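Local coordinates for putative sulfurtransferase DsrE (PDB 2HY5), which is a putative sulfurtransferase and sulfur carrier that acts with DsrF and DsrH and may take part in the oxidation of intracellular sulfur, at the interface of chains A and C and the interface of chains A and B. Residues are numbered along the deposited sequence; one frame, centred on the assembly and turned at random. Chains: chain A/B, Putative sulfurtransferase dsrE; chain C, Intracellular sulfur oxidation protein dsrF.

Contact 1: the interface of chains A and C. Residues chain A 12-15; chain C 18-21.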
# COMPACT_ATOMS: atom_id res chain seq x y z
N TYR A 12 2.01 -0.06 -12.15
CA TYR A 12 0.58 0.23 -12.18
C TYR A 12 -0.13 0.29 -10.83
O TYR A 12 -0.88 1.23 -10.59
CB TYR A 12 -0.15 -0.77 -13.09
CG TYR A 12 0.40 -0.79 -14.51
CD1 TYR A 12 1.26 -1.80 -14.92
CD2 TYR A 12 0.11 0.24 -15.40
CE1 TYR A 12 1.84 -1.78 -16.19
CE2 TYR A 12 0.67 0.27 -16.67
CZ TYR A 12 1.54 -0.74 -17.06
OH TYR A 12 2.11 -0.72 -18.31
N GLN A 13 0.10 -0.69 -9.96
CA GLN A 13 -0.55 -0.71 -8.65
C GLN A 13 -0.30 0.59 -7.89
O GLN A 13 -1.20 1.13 -7.25
CB GLN A 13 -0.04 -1.89 -7.82
CG GLN A 13 -0.75 -2.07 -6.47
CD GLN A 13 -1.97 -2.97 -6.56
OE1 GLN A 13 -2.42 -3.34 -7.64
NE2 GLN A 13 -2.51 -3.33 -5.40
N HIS A 14 0.94 1.07 -7.94
CA HIS A 14 1.32 2.32 -7.28
C HIS A 14 2.04 3.21 -8.28
O HIS A 14 2.70 2.73 -9.20
CB HIS A 14 2.25 2.03 -6.10
CG HIS A 14 1.59 1.30 -4.97
ND1 HIS A 14 1.58 -0.08 -4.89
CD2 HIS A 14 0.91 1.74 -3.89
CE1 HIS A 14 0.93 -0.45 -3.80
NE2 HIS A 14 0.51 0.64 -3.17
N GLN A 15 1.91 4.52 -8.10
CA GLN A 15 2.54 5.47 -9.02
C GLN A 15 4.06 5.54 -8.90
O GLN A 15 4.73 6.11 -9.76
CB GLN A 15 1.95 6.86 -8.80
CG GLN A 15 2.33 7.87 -9.87
CD GLN A 15 1.77 9.25 -9.59
OE1 GLN A 15 0.89 9.43 -8.75
NE2 GLN A 15 2.28 10.25 -10.32
N GLY C 18 -2.46 7.92 -7.71
CA GLY C 18 -1.42 7.51 -6.77
C GLY C 18 -1.37 5.99 -6.69
O GLY C 18 -0.31 5.39 -6.47
N THR C 19 -2.53 5.38 -6.87
CA THR C 19 -2.67 3.93 -6.87
C THR C 19 -3.65 3.58 -7.99
O THR C 19 -4.33 4.46 -8.52
CB THR C 19 -3.24 3.38 -5.54
OG1 THR C 19 -4.47 4.04 -5.23
CG2 THR C 19 -2.24 3.58 -4.41
N ILE C 20 -3.72 2.31 -8.34
CA ILE C 20 -4.60 1.90 -9.42
C ILE C 20 -6.02 1.59 -8.96
O ILE C 20 -6.90 1.39 -9.79
CB ILE C 20 -4.01 0.65 -10.14
CG1 ILE C 20 -4.66 0.48 -11.51
CG2 ILE C 20 -4.22 -0.58 -9.28
CD1 ILE C 20 -4.03 -0.60 -12.36
N TYR C 21 -6.24 1.57 -7.65
CA TYR C 21 -7.57 1.24 -7.12
C TYR C 21 -8.75 1.98 -7.74
O TYR C 21 -9.79 1.38 -7.99
CB TYR C 21 -7.58 1.41 -5.60
CG TYR C 21 -6.53 0.56 -4.91
CD1 TYR C 21 -5.41 1.16 -4.32
CD2 TYR C 21 -6.63 -0.83 -4.87
CE1 TYR C 21 -4.41 0.39 -3.73
CE2 TYR C 21 -5.63 -1.61 -4.28
CZ TYR C 21 -4.53 -0.99 -3.71
OH TYR C 21 -3.53 -1.75 -3.13
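A:Gln13 and C:Ile20 form part of the tight centre of this DsrE–DsrF contact, where two loop segments run antiparallel and pair as a short beta bridge centred on A:His14 and C:Thr19. The amide N of C:Ile20 donates to the carbonyl O of A:Gln13 at 3.0 Å, and A:Gln15 N returns a bond to C:Gly18 O at 2.9 Å. Between these two bonds the side chains of A:His14 and C:Thr19 lie side by side, pointing the same way, and the imidazole CD2 touches the threonine methyl CG2 at 3.7 Å. A flat ring beside a small branched residue suits such a pair, since both can lie close to the backbone without forcing the segments apart.

The branched side chain of C:Ile20 fills the space beside the A:Tyr12–A:Gln13 backbone. Its CB lies 3.2 Å from the carbonyl O of A:Tyr12. With CG1 anti to the backbone N (chi1 -162°), the two branches divide the work: CG2 packs 3.7 Å from A:Gln13 CA, while CD1 reaches forward to A:Tyr12 CB. A beta-branched aliphatic residue suits this place because it presents two separate carbon surfaces to the backbone.

A:Gln13 is long and polar enough to span from the bridge to the first turn of helix 21-32 of chain C. Bent at chi2 (90°), it passes at about a right angle to C:Ile20 and brings its amide NE2 to the phenol OH of C:Tyr21, 3.0 Å away, a hydrogen bond in which the hydroxyl accepts.

The edge at A:Gln15 is looser. This residue loses little surface to chain C, and its extended chain brushes C:Gly18, whose lack of a side chain probably lets the two loop segments draw close; A:Gln15 OE1 lies 3.6 Å from C:Gly18 CA.

Contact 2: the interface of chains A and B. Residues chain A 12, 51-53; chain B 83-86.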
# COMPACT_ATOMS: atom_id res chain seq x y z
N TYR A 12 2.01 -0.06 -12.15
CA TYR A 12 0.58 0.23 -12.18
C TYR A 12 -0.13 0.29 -10.83
O TYR A 12 -0.88 1.23 -10.59
CB TYR A 12 -0.15 -0.77 -13.09
CG TYR A 12 0.40 -0.79 -14.51
CD1 TYR A 12 1.26 -1.80 -14.92
CD2 TYR A 12 0.11 0.24 -15.40
CE1 TYR A 12 1.84 -1.78 -16.19
CE2 TYR A 12 0.67 0.27 -16.67
CZ TYR A 12 1.54 -0.74 -17.06
OH TYR A 12 2.11 -0.72 -18.31
N THR A 51 4.22 -8.55 -19.55
CA THR A 51 3.06 -7.66 -19.47
C THR A 51 2.51 -7.28 -20.85
O THR A 51 3.24 -7.17 -21.83
CB THR A 51 3.38 -6.35 -18.70
OG1 THR A 51 4.22 -5.50 -19.49
CG2 THR A 51 4.07 -6.66 -17.38
N THR A 52 1.19 -7.11 -20.91
CA THR A 52 0.51 -6.71 -22.13
C THR A 52 -0.52 -5.67 -21.70
O THR A 52 -1.72 -5.90 -21.73
CB THR A 52 -0.22 -7.90 -22.80
OG1 THR A 52 0.73 -8.92 -23.14
CG2 THR A 52 -0.93 -7.45 -24.07
N PRO A 53 -0.03 -4.49 -21.26
CA PRO A 53 -0.92 -3.42 -20.81
C PRO A 53 -1.71 -2.83 -21.96
O PRO A 53 -1.34 -2.98 -23.13
CB PRO A 53 0.05 -2.39 -20.21
CG PRO A 53 1.31 -3.17 -19.95
CD PRO A 53 1.38 -4.09 -21.13
N GLN B 83 -2.92 -9.18 -17.47
CA GLN B 83 -2.23 -8.68 -18.65
C GLN B 83 -1.37 -7.48 -18.31
O GLN B 83 -0.28 -7.29 -18.85
CB GLN B 83 -3.24 -8.30 -19.74
CG GLN B 83 -3.93 -9.50 -20.36
CD GLN B 83 -5.01 -9.10 -21.34
OE1 GLN B 83 -5.54 -9.94 -22.07
NE2 GLN B 83 -5.35 -7.82 -21.36
N ARG B 84 -1.87 -6.65 -17.40
CA ARG B 84 -1.15 -5.46 -16.99
C ARG B 84 0.09 -5.82 -16.18
O ARG B 84 1.12 -5.15 -16.28
CB ARG B 84 -2.08 -4.58 -16.15
CG ARG B 84 -1.81 -3.09 -16.22
CD ARG B 84 -2.88 -2.36 -15.42
NE ARG B 84 -4.20 -2.91 -15.69
CZ ARG B 84 -5.12 -2.33 -16.47
NH1 ARG B 84 -4.87 -1.17 -17.05
NH2 ARG B 84 -6.29 -2.93 -16.66
N ARG B 85 -0.00 -6.89 -15.41
CA ARG B 85 1.09 -7.29 -14.52
C ARG B 85 2.01 -8.43 -14.94
O ARG B 85 3.05 -8.64 -14.31
CB ARG B 85 0.50 -7.55 -13.14
CG ARG B 85 -0.22 -6.33 -12.59
CD ARG B 85 -0.94 -6.63 -11.29
NE ARG B 85 -1.49 -5.44 -10.66
CZ ARG B 85 -2.55 -4.76 -11.09
NH1 ARG B 85 -3.20 -5.15 -12.18
NH2 ARG B 85 -2.99 -3.71 -10.41
N GLY B 86 1.64 -9.17 -15.98
CA GLY B 86 2.50 -10.24 -16.42
C GLY B 86 2.17 -11.66 -15.99
O GLY B 86 3.07 -12.47 -15.82
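A:Thr52 and B:Gln83 are joined by a backbone hydrogen bond in this patch of the two-fold DsrE–DsrE interface of the deposited assembly, which is probably part of the DsrEFH complex. The amide N of A:Thr52 donates to the carbonyl O of B:Gln83 across a short 2.5 Å, nearly straight at the hydrogen (172°). The acceptor belongs to the last turn of helix 79-85, where carbonyls lack partners further along the helix and the helix dipole would probably make them stronger acceptors. B:Gly86 follows directly with a positive phi of 100°, a conformation that glycine adopts readily and that suits a chain leaving a helix.

A second kind of contact is CH-pi, made by B:Arg84, a poorly ordered residue whose side-chain contacts are given as modelled. Its aliphatic stem lies over one face of the A:Tyr12 ring, with its CG 3.6 Å from the ring centroid and displaced toward the rim; CD continues toward CG and CB of the tyrosine. An arginine fits because its methylenes can lie on an aromatic face while its charged end turns elsewhere. The guanidinium is modelled steeply to the ring rather than stacked on it. An alanine in place of A:Tyr12 would probably open a gap beneath the B:Arg84 methylenes and leave that stem freer to turn.

Carbon-to-carbonyl contacts make up the third group, gathered about B:Arg84 O. The ring carbon CE1 of A:Tyr12 approaches this oxygen to 3.4 Å. From another quarter comes A:Thr51, whose methyl CG2, anti to its carbonyl carbon, meets the same oxygen at 3.5 Å. Threonine serves here through its methyl, a compact apolar knob against the helix terminus. That methyl also packs against the chain turning away beyond the helix, where A:Thr51 CG2 lies 4.0 Å from B:Gly86 CA.

The centres of contact 1 and contact 2 lie about 13 Å apart, joined by A:Tyr12, which gives its carbonyl and CB to DsrF and its ring to the second DsrE. One loop of chain A thus borders two partners, so a shift at either contact could be felt at the other, consistent with a jointly built DsrEFH assembly. The centres are about 21 Å (contact 1) and 19 Å (contact 2) from A:Cys78, so neither lies at that residue. In the partner subunit, however, the helix gripped in contact 2 begins directly after B:Cys78, which may help to steady the surroundings of the cysteine inferred to carry the persulfide.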